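Local coordinates for protein separin (Saccharomyces cerevisiae, PDB 5U1T) that acts as the caspase-like cysteine protease separase, cleaving the Scc1 subunit of cohesin at the onset of anaphase so that chromosomes can segregate, at residues A[332-337]-A[379-384]; A[619-624]-A[653-658]; A[648-653]-A[687-692]. All blocks are in the same frame, centred on the assembly; numbering follows the deposited sequence.

Contact 1 of 3, residues A[332-337]-A[379-384]; sequences TIRLEG and SEICID
In the helical N-terminal part of separin, Arg-334 near the C-terminal end of helix 319-336 reaches across to Asp-384 at the end of helix 365-384. The two helices run in roughly the same direction, their local axes 10.4 Å apart and inclined by 29°, with helix 342-357 between them in the chain; this is consistent with an alpha-solenoid-like stack. A salt bridge joins the pair: Arg-334 NE is 2.9 Å from Asp-384 OD2, although the hydrogen bond itself is strongly bent and weak. A second weak bond, straighter but longer at 3.5 Å, runs from Arg-334 NH2 to Asp-384 OD1, which stands at the guanidinium edge, in its plane. The guanidinium and carboxylate planes are turned 41° apart. The arginine chain is bent at chi3 (114°), and NE comes within 3.6 Å of Glu-380 CB. Glu-380 OE2 lies well out of the guanidinium plane, 4.2 Å from Arg-334 NH2, so on Arg-334 it acts by charge alone. Its bonded partner is Arg-162, which also pairs with Asp-384, while Arg-334 NH1 has Glu-155 as a further acidic partner, giving a small charge network. Beside the charged groups the contact is apolar: Ile-381 CD1 touches Arg-334 CG at 3.7 Å and, the two isoleucine side chains crossing at about a right angle, Ile-333 CG2 at 3.8 Å.

Contact 2 of 3, residues A[619-624]-A[653-658]; sequences NFDKLS and YLSLYM
Asp-621 and Leu-656 have the closest backbones, their CA atoms 6.9 Å apart, where the first turn of helix 621-633 faces the C-terminal end of helix 642-655. Asp-621 follows the N-cap residue Phe-620, and Leu-656 is the first residue to leave helical geometry after its helix. Between the two segments Ser-655 OG donates a hydrogen bond of 2.8 Å to Asp-621 OD2. The serine hydroxyl is anti to its backbone N (chi1 -172°), and it meets the acceptor from above the carboxylate, 41° out of that plane. Ser-655 CB comes up beside the same oxygen, 3.3 Å from Asp-621 OD2. The isobutyl group of Leu-656 packs on the methylene of the aspartate, with CD1 3.5 Å from Asp-621 CB, while its other methyl, CD2, lies 3.7 Å from Asp-621 OD2. The start of helix 621-633 would probably favour the negative charge of Asp-621. An alanine here would keep the CB contact with Leu-656 but would probably leave Ser-655 OG without this acceptor and free to turn. Leu-656 also touches Tyr-895, Phe-896 and Leu-905, and Tyr-895 OH bonds to Lys-622 N. Each segment holds the positive-phi C-prime residue of a Schellman motif, Asn-619 ending helix 602-617 and Tyr-657 ending helix 642-655; the contact thus brings together two tight helix-to-helix turns, as found in stacks of helical hairpins.

Contact 3 of 3, residues A[648-653]-A[687-692]; sequences YLLEAY and ASSLIN
Leu-650 and Glu-651, neighbours on helix 642-655, both meet Ser-689 of the facing segment, whose CA is 6.5 Å from the CA of Glu-651. One methyl does most of the touching: Leu-650 CD2 lies 3.8 Å from both the OG and the carbonyl O of Ser-689, and its apolar partner, Leu-690 CD2, is farther off at 4.2 Å. Leu-650 has CG anti to the backbone N (chi1 -176°), and CD2 is the methyl that reaches Ser-689. A bend at chi2 (-82°) sets CD of Glu-651; OE2 of its carboxylate lies 3.5 Å from Ser-689 O. Two acceptors this close would be expected to repel, and the nearby charge of Lys-741 probably eases this: the lysine forms a salt bridge with Glu-651 OE1 and a hydrogen bond with Ser-688 O, tying the carboxylate to the backbone of the other segment. Ser-689 OG is bonded to His-686 O within its own turn, which satisfies the hydroxyl beside the leucine methyl. Farther out, Leu-650 rests on Met-665 of helix 659-672, Glu-651 on Asn-616 of helix 602-617 and Ala-652 on Ile-625 of helix 621-633, while Ile-691 packs on helix 729-752, the source of Lys-741; helix 642-655 is thus packed among helices 602-617, 621-633, 659-672 and 680-689.

How the contacts relate
Contact 1 stands apart, its centre 68 Å from that of contact 2 and 63 Å from that of contact 3, in an earlier, more N-terminal portion of the helical part, and both of its segments precede those of the other two. Contacts 2 and 3 are neighbours, with centres 10 Å apart. Both use helix 642-655 and share Tyr-653, and their segments interleave in sequence. They touch directly, Ala-652 CB packing against Ser-624 CB and Leu-654 against Asn-692. Helix 642-655 therefore links helix 621-633 to the segment at the end of helix 680-689. All three contacts lie away from the probable catalytic cysteine, Cys-1497, and belong to the elongated helical body.

Contact 1 of 3, residues A[332-337]-A[379-384]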
ATOM      1  N   THR A 332      44.433   8.432 -54.585  1.00 88.93           N
ATOM      2  CA  THR A 332      44.400   7.988 -55.978  1.00 89.37           C
ATOM      3  C   THR A 332      43.354   6.888 -56.154  1.00 85.99           C
ATOM      4  O   THR A 332      42.752   6.773 -57.219  1.00 86.13           O
ATOM      5  CB  THR A 332      45.778   7.472 -56.476  1.00 90.09           C
ATOM      6  OG1 THR A 332      46.802   8.409 -56.132  1.00 91.98           O
ATOM      7  CG2 THR A 332      45.773   7.284 -57.996  1.00 91.15           C
ATOM      8  N   ILE A 333      43.128   6.089 -55.113  1.00 83.22           N
ATOM      9  CA  ILE A 333      42.132   5.020 -55.200  1.00 83.07           C
ATOM     10  C   ILE A 333      40.738   5.599 -55.427  1.00 84.30           C
ATOM     11  O   ILE A 333      40.024   5.153 -56.330  1.00 84.93           O
ATOM     12  CB  ILE A 333      42.122   4.124 -53.943  1.00 84.31           C
ATOM     13  CG1 ILE A 333      43.449   3.371 -53.825  1.00 85.13           C
ATOM     14  CG2 ILE A 333      40.957   3.148 -53.994  1.00 84.51           C
ATOM     15  CD1 ILE A 333      43.357   2.017 -53.157  1.00 81.80           C
ATOM     16  N   ARG A 334      40.360   6.592 -54.621  1.00 83.96           N
ATOM     17  CA  ARG A 334      39.093   7.298 -54.810  1.00 86.20           C
ATOM     18  C   ARG A 334      39.010   7.862 -56.223  1.00 87.94           C
ATOM     19  O   ARG A 334      38.030   7.624 -56.938  1.00 80.02           O
ATOM     20  CB  ARG A 334      38.922   8.426 -53.784  1.00 81.89           C
ATOM     21  CG  ARG A 334      37.910   8.114 -52.697  1.00 87.18           C
ATOM     22  CD  ARG A 334      37.392   9.373 -52.008  1.00 82.66           C
ATOM     23  NE  ARG A 334      35.972   9.599 -52.276  1.00 80.21           N
ATOM     24  CZ  ARG A 334      35.490  10.653 -52.925  1.00 83.26           C
ATOM     25  NH1 ARG A 334      36.313  11.592 -53.366  1.00 87.85           N
ATOM     26  NH2 ARG A 334      34.183  10.775 -53.129  1.00 78.96           N
ATOM     27  N   LEU A 335      40.057   8.591 -56.613  1.00 88.26           N
ATOM     28  CA  LEU A 335      40.151   9.240 -57.924  1.00 87.20           C
ATOM     29  C   LEU A 335      39.869   8.289 -59.071  1.00 85.39           C
ATOM     30  O   LEU A 335      39.035   8.561 -59.933  1.00 86.33           O
ATOM     31  CB  LEU A 335      41.537   9.850 -58.102  1.00 83.10           C
ATOM     32  CG  LEU A 335      41.695  11.162 -57.349  1.00 83.64           C
ATOM     33  CD1 LEU A 335      43.164  11.492 -57.109  1.00 83.71           C
ATOM     34  CD2 LEU A 335      40.963  12.278 -58.100  1.00 80.32           C
ATOM     35  N   GLU A 336      40.574   7.167 -59.058  1.00 86.62           N
ATOM     36  CA  GLU A 336      40.443   6.149 -60.084  1.00 90.99           C
ATOM     37  C   GLU A 336      39.050   5.548 -60.110  1.00 89.84           C
ATOM     38  O   GLU A 336      38.551   5.174 -61.169  1.00 90.59           O
ATOM     39  CB  GLU A 336      41.483   5.062 -59.857  1.00 91.42           C
ATOM     40  CG  GLU A 336      42.889   5.575 -60.036  1.00 95.59           C
ATOM     41  CD  GLU A 336      43.219   5.774 -61.488  1.00101.36           C
ATOM     42  OE1 GLU A 336      43.313   4.733 -62.170  1.00103.03           O
ATOM     43  OE2 GLU A 336      43.368   6.942 -61.947  1.00101.48           O
ATOM     44  N   GLY A 337      38.431   5.465 -58.938  1.00 89.72           N
ATOM     45  CA  GLY A 337      37.080   4.961 -58.827  1.00 85.29           C
ATOM     46  C   GLY A 337      36.972   3.543 -59.337  1.00 85.60           C
ATOM     47  O   GLY A 337      36.171   3.248 -60.217  1.00 83.61           O
ATOM     48  N   SER A 379      37.262   7.593 -44.826  1.00 78.58           N
ATOM     49  CA  SER A 379      35.833   7.595 -44.519  1.00 72.78           C
ATOM     50  C   SER A 379      35.015   7.789 -45.787  1.00 75.69           C
ATOM     51  O   SER A 379      33.940   7.210 -45.958  1.00 77.97           O
ATOM     52  CB  SER A 379      35.499   8.685 -43.497  1.00 74.58           C
ATOM     53  OG  SER A 379      35.841   9.972 -43.969  1.00 81.72           O
ATOM     54  N   GLU A 380      35.550   8.608 -46.680  1.00 80.37           N
ATOM     55  CA  GLU A 380      34.924   8.851 -47.964  1.00 79.92           C
ATOM     56  C   GLU A 380      34.909   7.583 -48.814  1.00 79.59           C
ATOM     57  O   GLU A 380      33.969   7.354 -49.576  1.00 77.30           O
ATOM     58  CB  GLU A 380      35.647   9.987 -48.693  1.00 83.47           C
ATOM     59  CG  GLU A 380      35.284  11.357 -48.166  1.00 78.83           C
ATOM     60  CD  GLU A 380      33.778  11.554 -48.110  1.00 89.20           C
ATOM     61  OE1 GLU A 380      33.262  11.977 -47.048  1.00 96.16           O
ATOM     62  OE2 GLU A 380      33.106  11.278 -49.128  1.00 83.86           O
ATOM     63  N   ILE A 381      35.945   6.761 -48.682  1.00 77.33           N
ATOM     64  CA  ILE A 381      35.992   5.495 -49.396  1.00 80.65           C
ATOM     65  C   ILE A 381      34.842   4.603 -48.944  1.00 79.26           C
ATOM     66  O   ILE A 381      34.149   4.002 -49.764  1.00 77.06           O
ATOM     67  CB  ILE A 381      37.344   4.766 -49.188  1.00 84.37           C
ATOM     68  CG1 ILE A 381      38.435   5.406 -50.051  1.00 82.80           C
ATOM     69  CG2 ILE A 381      37.215   3.293 -49.531  1.00 83.52           C
ATOM     70  CD1 ILE A 381      38.658   4.706 -51.375  1.00 82.27           C
ATOM     71  N   CYS A 382      34.626   4.545 -47.634  1.00 76.33           N
ATOM     72  CA  CYS A 382      33.556   3.730 -47.079  1.00 73.66           C
ATOM     73  C   CYS A 382      32.187   4.145 -47.590  1.00 75.74           C
ATOM     74  O   CYS A 382      31.337   3.301 -47.816  1.00 77.62           O
ATOM     75  CB  CYS A 382      33.586   3.784 -45.559  1.00 67.98           C
ATOM     76  SG  CYS A 382      35.077   3.044 -44.896  1.00 71.85           S
ATOM     77  N   ILE A 383      31.969   5.435 -47.794  1.00 73.50           N
ATOM     78  CA  ILE A 383      30.698   5.878 -48.348  1.00 75.54           C
ATOM     79  C   ILE A 383      30.590   5.574 -49.858  1.00 77.73           C
ATOM     80  O   ILE A 383      29.498   5.306 -50.362  1.00 80.24           O
ATOM     81  CB  ILE A 383      30.489   7.375 -48.076  1.00 74.04           C
ATOM     82  CG1 ILE A 383      30.605   7.638 -46.578  1.00 68.02           C
ATOM     83  CG2 ILE A 383      29.136   7.843 -48.580  1.00 68.07           C
ATOM     84  CD1 ILE A 383      30.541   9.081 -46.223  1.00 71.36           C
ATOM     85  N   ASP A 384      31.713   5.584 -50.576  1.00 79.61           N
ATOM     86  CA  ASP A 384      31.714   5.211 -51.993  1.00 77.47           C
ATOM     87  C   ASP A 384      31.390   3.730 -52.165  1.00 77.26           C
ATOM     88  O   ASP A 384      30.882   3.308 -53.199  1.00 72.12           O
ATOM     89  CB  ASP A 384      33.072   5.503 -52.638  1.00 84.81           C
ATOM     90  CG  ASP A 384      33.349   6.993 -52.803  1.00 84.76           C
ATOM     91  OD1 ASP A 384      32.501   7.817 -52.410  1.00 83.98           O
ATOM     92  OD2 ASP A 384      34.431   7.344 -53.321  1.00 87.29           O
TER

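Contact 2 of 3, residues A[619-624]-A[653-658]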
ATOM      1  N   ASN A 619     -10.649   1.184  -6.281  1.00 49.59           N
ATOM      2  CA  ASN A 619     -11.569   0.061  -6.339  1.00 54.71           C
ATOM      3  C   ASN A 619     -12.574   0.243  -7.485  1.00 55.06           C
ATOM      4  O   ASN A 619     -13.768   0.095  -7.311  1.00 57.92           O
ATOM      5  CB  ASN A 619     -12.294  -0.130  -4.988  1.00 52.42           C
ATOM      6  CG  ASN A 619     -11.338  -0.092  -3.777  1.00 58.19           C
ATOM      7  OD1 ASN A 619     -10.537  -1.013  -3.564  1.00 59.18           O
ATOM      8  ND2 ASN A 619     -11.436   0.974  -2.974  1.00 56.09           N
ATOM      9  N   PHE A 620     -12.084   0.574  -8.670  1.00 59.91           N
ATOM     10  CA  PHE A 620     -12.953   0.686  -9.836  1.00 56.44           C
ATOM     11  C   PHE A 620     -12.954  -0.671 -10.507  1.00 55.14           C
ATOM     12  O   PHE A 620     -12.735  -0.769 -11.713  1.00 60.17           O
ATOM     13  CB  PHE A 620     -12.467   1.758 -10.815  1.00 50.21           C
ATOM     14  CG  PHE A 620     -12.820   3.166 -10.435  1.00 53.58           C
ATOM     15  CD1 PHE A 620     -12.960   3.549  -9.114  1.00 52.24           C
ATOM     16  CD2 PHE A 620     -13.002   4.125 -11.416  1.00 53.78           C
ATOM     17  CE1 PHE A 620     -13.274   4.870  -8.783  1.00 52.61           C
ATOM     18  CE2 PHE A 620     -13.314   5.439 -11.083  1.00 53.49           C
ATOM     19  CZ  PHE A 620     -13.449   5.808  -9.766  1.00 50.99           C
ATOM     20  N   ASP A 621     -13.195  -1.712  -9.721  1.00 52.47           N
ATOM     21  CA  ASP A 621     -12.882  -3.082 -10.112  1.00 49.28           C
ATOM     22  C   ASP A 621     -13.531  -3.548 -11.429  1.00 52.40           C
ATOM     23  O   ASP A 621     -12.982  -4.409 -12.123  1.00 55.30           O
ATOM     24  CB  ASP A 621     -13.265  -4.033  -8.968  1.00 52.99           C
ATOM     25  CG  ASP A 621     -12.712  -3.578  -7.608  1.00 60.17           C
ATOM     26  OD1 ASP A 621     -11.564  -3.085  -7.547  1.00 60.32           O
ATOM     27  OD2 ASP A 621     -13.430  -3.705  -6.586  1.00 64.49           O
ATOM     28  N   LYS A 622     -14.686  -2.986 -11.776  1.00 48.61           N
ATOM     29  CA  LYS A 622     -15.379  -3.337 -13.011  1.00 53.96           C
ATOM     30  C   LYS A 622     -14.567  -2.860 -14.225  1.00 57.46           C
ATOM     31  O   LYS A 622     -14.249  -3.636 -15.136  1.00 55.61           O
ATOM     32  CB  LYS A 622     -16.774  -2.714 -13.020  1.00 49.02           C
ATOM     33  CG  LYS A 622     -17.709  -3.199 -14.105  1.00 48.39           C
ATOM     34  CD  LYS A 622     -19.048  -2.482 -13.989  1.00 55.34           C
ATOM     35  CE  LYS A 622     -20.240  -3.434 -14.110  1.00 63.78           C
ATOM     36  NZ  LYS A 622     -20.502  -3.943 -15.514  1.00 73.27           N
ATOM     37  N   LEU A 623     -14.244  -1.568 -14.211  1.00 58.18           N
ATOM     38  CA  LEU A 623     -13.390  -0.947 -15.216  1.00 60.10           C
ATOM     39  C   LEU A 623     -12.046  -1.654 -15.265  1.00 55.72           C
ATOM     40  O   LEU A 623     -11.541  -1.957 -16.338  1.00 58.42           O
ATOM     41  CB  LEU A 623     -13.204   0.552 -14.925  1.00 52.94           C
ATOM     42  CG  LEU A 623     -14.458   1.384 -15.215  1.00 48.83           C
ATOM     43  CD1 LEU A 623     -14.289   2.833 -14.800  1.00 51.34           C
ATOM     44  CD2 LEU A 623     -14.828   1.277 -16.673  1.00 47.61           C
ATOM     45  N   SER A 624     -11.480  -1.937 -14.099  1.00 53.50           N
ATOM     46  CA  SER A 624     -10.240  -2.697 -14.053  1.00 53.56           C
ATOM     47  C   SER A 624     -10.334  -4.008 -14.846  1.00 52.89           C
ATOM     48  O   SER A 624      -9.445  -4.314 -15.640  1.00 53.25           O
ATOM     49  CB  SER A 624      -9.833  -2.970 -12.600  1.00 45.53           C
ATOM     50  OG  SER A 624      -9.263  -1.812 -12.012  1.00 55.99           O
ATOM     51  N   TYR A 653     -10.668  -9.251  -9.475  1.00 60.27           N
ATOM     52  CA  TYR A 653     -11.512 -10.396  -9.147  1.00 59.48           C
ATOM     53  C   TYR A 653     -11.651 -10.555  -7.629  1.00 63.02           C
ATOM     54  O   TYR A 653     -12.760 -10.682  -7.102  1.00 57.77           O
ATOM     55  CB  TYR A 653     -10.945 -11.674  -9.760  1.00 58.78           C
ATOM     56  CG  TYR A 653     -11.232 -11.807 -11.231  1.00 61.05           C
ATOM     57  CD1 TYR A 653     -12.358 -11.219 -11.788  1.00 59.09           C
ATOM     58  CD2 TYR A 653     -10.377 -12.518 -12.068  1.00 63.31           C
ATOM     59  CE1 TYR A 653     -12.629 -11.332 -13.139  1.00 61.68           C
ATOM     60  CE2 TYR A 653     -10.640 -12.638 -13.430  1.00 63.95           C
ATOM     61  CZ  TYR A 653     -11.768 -12.045 -13.961  1.00 62.53           C
ATOM     62  OH  TYR A 653     -12.036 -12.154 -15.306  1.00 61.47           O
ATOM     63  N   LEU A 654     -10.515 -10.526  -6.937  1.00 62.64           N
ATOM     64  CA  LEU A 654     -10.486 -10.623  -5.489  1.00 53.95           C
ATOM     65  C   LEU A 654     -11.268  -9.488  -4.829  1.00 62.86           C
ATOM     66  O   LEU A 654     -12.075  -9.737  -3.939  1.00 65.61           O
ATOM     67  CB  LEU A 654      -9.049 -10.636  -4.985  1.00 54.97           C
ATOM     68  CG  LEU A 654      -8.190 -11.836  -5.389  1.00 59.95           C
ATOM     69  CD1 LEU A 654      -6.746 -11.555  -5.053  1.00 60.99           C
ATOM     70  CD2 LEU A 654      -8.624 -13.106  -4.715  1.00 61.64           C
ATOM     71  N   SER A 655     -11.064  -8.249  -5.255  1.00 60.19           N
ATOM     72  CA  SER A 655     -11.806  -7.158  -4.641  1.00 57.66           C
ATOM     73  C   SER A 655     -13.322  -7.338  -4.825  1.00 55.07           C
ATOM     74  O   SER A 655     -14.118  -6.899  -3.992  1.00 55.71           O
ATOM     75  CB  SER A 655     -11.353  -5.819  -5.204  1.00 55.65           C
ATOM     76  OG  SER A 655     -11.919  -4.728  -4.501  1.00 56.97           O
ATOM     77  N   LEU A 656     -13.728  -8.009  -5.895  1.00 53.02           N
ATOM     78  CA  LEU A 656     -15.153  -8.228  -6.111  1.00 60.01           C
ATOM     79  C   LEU A 656     -15.608  -9.606  -5.591  1.00 62.44           C
ATOM     80  O   LEU A 656     -16.719 -10.072  -5.895  1.00 56.82           O
ATOM     81  CB  LEU A 656     -15.497  -8.056  -7.589  1.00 47.76           C
ATOM     82  CG  LEU A 656     -15.523  -6.577  -7.951  1.00 53.58           C
ATOM     83  CD1 LEU A 656     -15.915  -6.353  -9.397  1.00 53.22           C
ATOM     84  CD2 LEU A 656     -16.419  -5.785  -7.024  1.00 47.15           C
ATOM     85  N   TYR A 657     -14.744 -10.222  -4.780  1.00 59.13           N
ATOM     86  CA  TYR A 657     -14.947 -11.569  -4.221  1.00 60.82           C
ATOM     87  C   TYR A 657     -15.380 -12.575  -5.295  1.00 60.13           C
ATOM     88  O   TYR A 657     -16.195 -13.462  -5.060  1.00 63.10           O
ATOM     89  CB  TYR A 657     -15.944 -11.536  -3.041  1.00 59.62           C
ATOM     90  CG  TYR A 657     -15.329 -10.946  -1.779  1.00 57.23           C
ATOM     91  CD1 TYR A 657     -15.350  -9.573  -1.544  1.00 54.80           C
ATOM     92  CD2 TYR A 657     -14.706 -11.758  -0.844  1.00 55.79           C
ATOM     93  CE1 TYR A 657     -14.790  -9.042  -0.416  1.00 51.67           C
ATOM     94  CE2 TYR A 657     -14.143 -11.230   0.293  1.00 58.65           C
ATOM     95  CZ  TYR A 657     -14.181  -9.873   0.503  1.00 57.39           C
ATOM     96  OH  TYR A 657     -13.598  -9.345   1.642  1.00 62.54           O
ATOM     97  N   MET A 658     -14.800 -12.434  -6.479  1.00 62.07           N
ATOM     98  CA  MET A 658     -14.992 -13.425  -7.515  1.00 65.10           C
ATOM     99  C   MET A 658     -13.915 -14.486  -7.352  1.00 65.41           C
ATOM    100  O   MET A 658     -12.977 -14.565  -8.131  1.00 64.18           O
ATOM    101  CB  MET A 658     -14.950 -12.788  -8.893  1.00 58.71           C
ATOM    102  CG  MET A 658     -15.856 -11.581  -9.061  1.00 61.19           C
ATOM    103  SD  MET A 658     -15.868 -11.074 -10.793  1.00 68.85           S
ATOM    104  CE  MET A 658     -16.654  -9.485 -10.691  1.00 62.41           C
TER

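Contact 3 of 3, residues A[648-653]-A[687-692]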
ATOM      1  N   TYR A 648      -3.309  -7.220 -12.264  1.00 69.07           N
ATOM      2  CA  TYR A 648      -4.350  -6.293 -11.826  1.00 64.94           C
ATOM      3  C   TYR A 648      -5.747  -6.879 -12.052  1.00 60.68           C
ATOM      4  O   TYR A 648      -6.704  -6.486 -11.379  1.00 60.56           O
ATOM      5  CB  TYR A 648      -4.203  -4.935 -12.522  1.00 57.81           C
ATOM      6  CG  TYR A 648      -3.249  -4.000 -11.812  1.00 56.76           C
ATOM      7  CD1 TYR A 648      -3.554  -3.501 -10.549  1.00 54.57           C
ATOM      8  CD2 TYR A 648      -2.040  -3.615 -12.394  1.00 54.58           C
ATOM      9  CE1 TYR A 648      -2.700  -2.652  -9.887  1.00 51.42           C
ATOM     10  CE2 TYR A 648      -1.168  -2.757 -11.733  1.00 51.48           C
ATOM     11  CZ  TYR A 648      -1.505  -2.278 -10.481  1.00 54.84           C
ATOM     12  OH  TYR A 648      -0.667  -1.421  -9.801  1.00 56.48           O
ATOM     13  N   LEU A 649      -5.857  -7.822 -12.980  1.00 59.70           N
ATOM     14  CA  LEU A 649      -7.110  -8.531 -13.183  1.00 61.90           C
ATOM     15  C   LEU A 649      -7.399  -9.421 -11.958  1.00 66.19           C
ATOM     16  O   LEU A 649      -8.541  -9.543 -11.498  1.00 58.01           O
ATOM     17  CB  LEU A 649      -7.048  -9.357 -14.465  1.00 53.38           C
ATOM     18  CG  LEU A 649      -8.258 -10.178 -14.899  1.00 55.35           C
ATOM     19  CD1 LEU A 649      -9.522  -9.331 -14.992  1.00 53.95           C
ATOM     20  CD2 LEU A 649      -7.944 -10.825 -16.229  1.00 54.29           C
ATOM     21  N   LEU A 650      -6.331 -10.024 -11.441  1.00 65.71           N
ATOM     22  CA  LEU A 650      -6.387 -10.895 -10.279  1.00 62.06           C
ATOM     23  C   LEU A 650      -6.881 -10.125  -9.050  1.00 65.47           C
ATOM     24  O   LEU A 650      -7.807 -10.563  -8.368  1.00 63.44           O
ATOM     25  CB  LEU A 650      -5.008 -11.522 -10.018  1.00 61.46           C
ATOM     26  CG  LEU A 650      -4.912 -12.542  -8.882  1.00 66.40           C
ATOM     27  CD1 LEU A 650      -6.148 -13.434  -8.887  1.00 63.31           C
ATOM     28  CD2 LEU A 650      -3.629 -13.378  -8.963  1.00 66.24           C
ATOM     29  N   GLU A 651      -6.269  -8.974  -8.789  1.00 63.55           N
ATOM     30  CA  GLU A 651      -6.642  -8.149  -7.657  1.00 57.23           C
ATOM     31  C   GLU A 651      -8.073  -7.635  -7.799  1.00 59.13           C
ATOM     32  O   GLU A 651      -8.760  -7.454  -6.803  1.00 66.99           O
ATOM     33  CB  GLU A 651      -5.657  -6.992  -7.498  1.00 57.22           C
ATOM     34  CG  GLU A 651      -4.202  -7.435  -7.330  1.00 63.66           C
ATOM     35  CD  GLU A 651      -3.850  -7.839  -5.891  1.00 73.04           C
ATOM     36  OE1 GLU A 651      -3.288  -6.980  -5.168  1.00 70.88           O
ATOM     37  OE2 GLU A 651      -4.129  -9.006  -5.480  1.00 75.80           O
ATOM     38  N   ALA A 652      -8.538  -7.429  -9.024  1.00 56.53           N
ATOM     39  CA  ALA A 652      -9.897  -6.941  -9.250  1.00 57.71           C
ATOM     40  C   ALA A 652     -10.935  -8.039  -8.999  1.00 63.15           C
ATOM     41  O   ALA A 652     -11.968  -7.782  -8.390  1.00 63.95           O
ATOM     42  CB  ALA A 652     -10.041  -6.388 -10.659  1.00 55.07           C
ATOM     43  N   TYR A 653     -10.668  -9.251  -9.475  1.00 60.27           N
ATOM     44  CA  TYR A 653     -11.512 -10.396  -9.147  1.00 59.48           C
ATOM     45  C   TYR A 653     -11.651 -10.555  -7.629  1.00 63.02           C
ATOM     46  O   TYR A 653     -12.760 -10.682  -7.102  1.00 57.77           O
ATOM     47  CB  TYR A 653     -10.945 -11.674  -9.760  1.00 58.78           C
ATOM     48  CG  TYR A 653     -11.232 -11.807 -11.231  1.00 61.05           C
ATOM     49  CD1 TYR A 653     -12.358 -11.219 -11.788  1.00 59.09           C
ATOM     50  CD2 TYR A 653     -10.377 -12.518 -12.068  1.00 63.31           C
ATOM     51  CE1 TYR A 653     -12.629 -11.332 -13.139  1.00 61.68           C
ATOM     52  CE2 TYR A 653     -10.640 -12.638 -13.430  1.00 63.95           C
ATOM     53  CZ  TYR A 653     -11.768 -12.045 -13.961  1.00 62.53           C
ATOM     54  OH  TYR A 653     -12.036 -12.154 -15.306  1.00 61.47           O
ATOM     55  N   ALA A 687       4.489 -11.938  -7.424  1.00 65.34           N
ATOM     56  CA  ALA A 687       4.400 -12.309  -6.015  1.00 63.13           C
ATOM     57  C   ALA A 687       3.364 -11.462  -5.281  1.00 69.31           C
ATOM     58  O   ALA A 687       2.611 -11.960  -4.453  1.00 63.82           O
ATOM     59  CB  ALA A 687       5.768 -12.185  -5.338  1.00 59.77           C
ATOM     60  N   SER A 688       3.324 -10.177  -5.595  1.00 68.71           N
ATOM     61  CA  SER A 688       2.412  -9.288  -4.910  1.00 66.38           C
ATOM     62  C   SER A 688       0.957  -9.732  -5.093  1.00 65.70           C
ATOM     63  O   SER A 688       0.150  -9.619  -4.176  1.00 69.09           O
ATOM     64  CB  SER A 688       2.602  -7.857  -5.407  1.00 60.29           C
ATOM     65  OG  SER A 688       2.136  -6.920  -4.455  1.00 63.81           O
ATOM     66  N   SER A 689       0.633 -10.255  -6.267  1.00 57.92           N
ATOM     67  CA  SER A 689      -0.745 -10.604  -6.575  1.00 66.60           C
ATOM     68  C   SER A 689      -1.197 -11.868  -5.852  1.00 70.14           C
ATOM     69  O   SER A 689      -2.393 -12.078  -5.644  1.00 69.01           O
ATOM     70  CB  SER A 689      -0.926 -10.792  -8.080  1.00 62.37           C
ATOM     71  OG  SER A 689      -0.165 -11.891  -8.536  1.00 65.64           O
ATOM     72  N   LEU A 690      -0.239 -12.707  -5.486  1.00 66.18           N
ATOM     73  CA  LEU A 690      -0.553 -13.988  -4.884  1.00 65.48           C
ATOM     74  C   LEU A 690      -0.721 -13.918  -3.377  1.00 60.80           C
ATOM     75  O   LEU A 690      -0.809 -14.935  -2.723  1.00 66.62           O
ATOM     76  CB  LEU A 690       0.534 -14.997  -5.219  1.00 62.08           C
ATOM     77  CG  LEU A 690       0.560 -15.414  -6.684  1.00 63.35           C
ATOM     78  CD1 LEU A 690       1.636 -16.457  -6.945  1.00 63.77           C
ATOM     79  CD2 LEU A 690      -0.818 -15.927  -7.106  1.00 68.83           C
ATOM     80  N   ILE A 691      -0.782 -12.723  -2.821  1.00 59.08           N
ATOM     81  CA  ILE A 691      -0.705 -12.610  -1.380  1.00 62.69           C
ATOM     82  C   ILE A 691      -2.071 -12.777  -0.687  1.00 67.64           C
ATOM     83  O   ILE A 691      -2.149 -13.440   0.338  1.00 70.77           O
ATOM     84  CB  ILE A 691      -0.041 -11.276  -0.996  1.00 62.33           C
ATOM     85  CG1 ILE A 691       1.458 -11.353  -1.304  1.00 62.22           C
ATOM     86  CG2 ILE A 691      -0.254 -10.946   0.474  1.00 59.07           C
ATOM     87  CD1 ILE A 691       2.214 -10.072  -1.040  1.00 55.54           C
ATOM     88  N   ASN A 692      -3.130 -12.215  -1.267  1.00 67.22           N
ATOM     89  CA  ASN A 692      -4.515 -12.278  -0.757  1.00 66.23           C
ATOM     90  C   ASN A 692      -4.986 -13.570  -0.034  1.00 69.11           C
ATOM     91  O   ASN A 692      -4.777 -14.667  -0.542  1.00 66.06           O
ATOM     92  CB  ASN A 692      -5.446 -12.018  -1.934  1.00 63.63           C
ATOM     93  CG  ASN A 692      -6.800 -11.521  -1.511  1.00 63.25           C
ATOM     94  OD1 ASN A 692      -7.541 -12.218  -0.827  1.00 69.05           O
ATOM     95  ND2 ASN A 692      -7.146 -10.317  -1.939  1.00 64.64           N
TER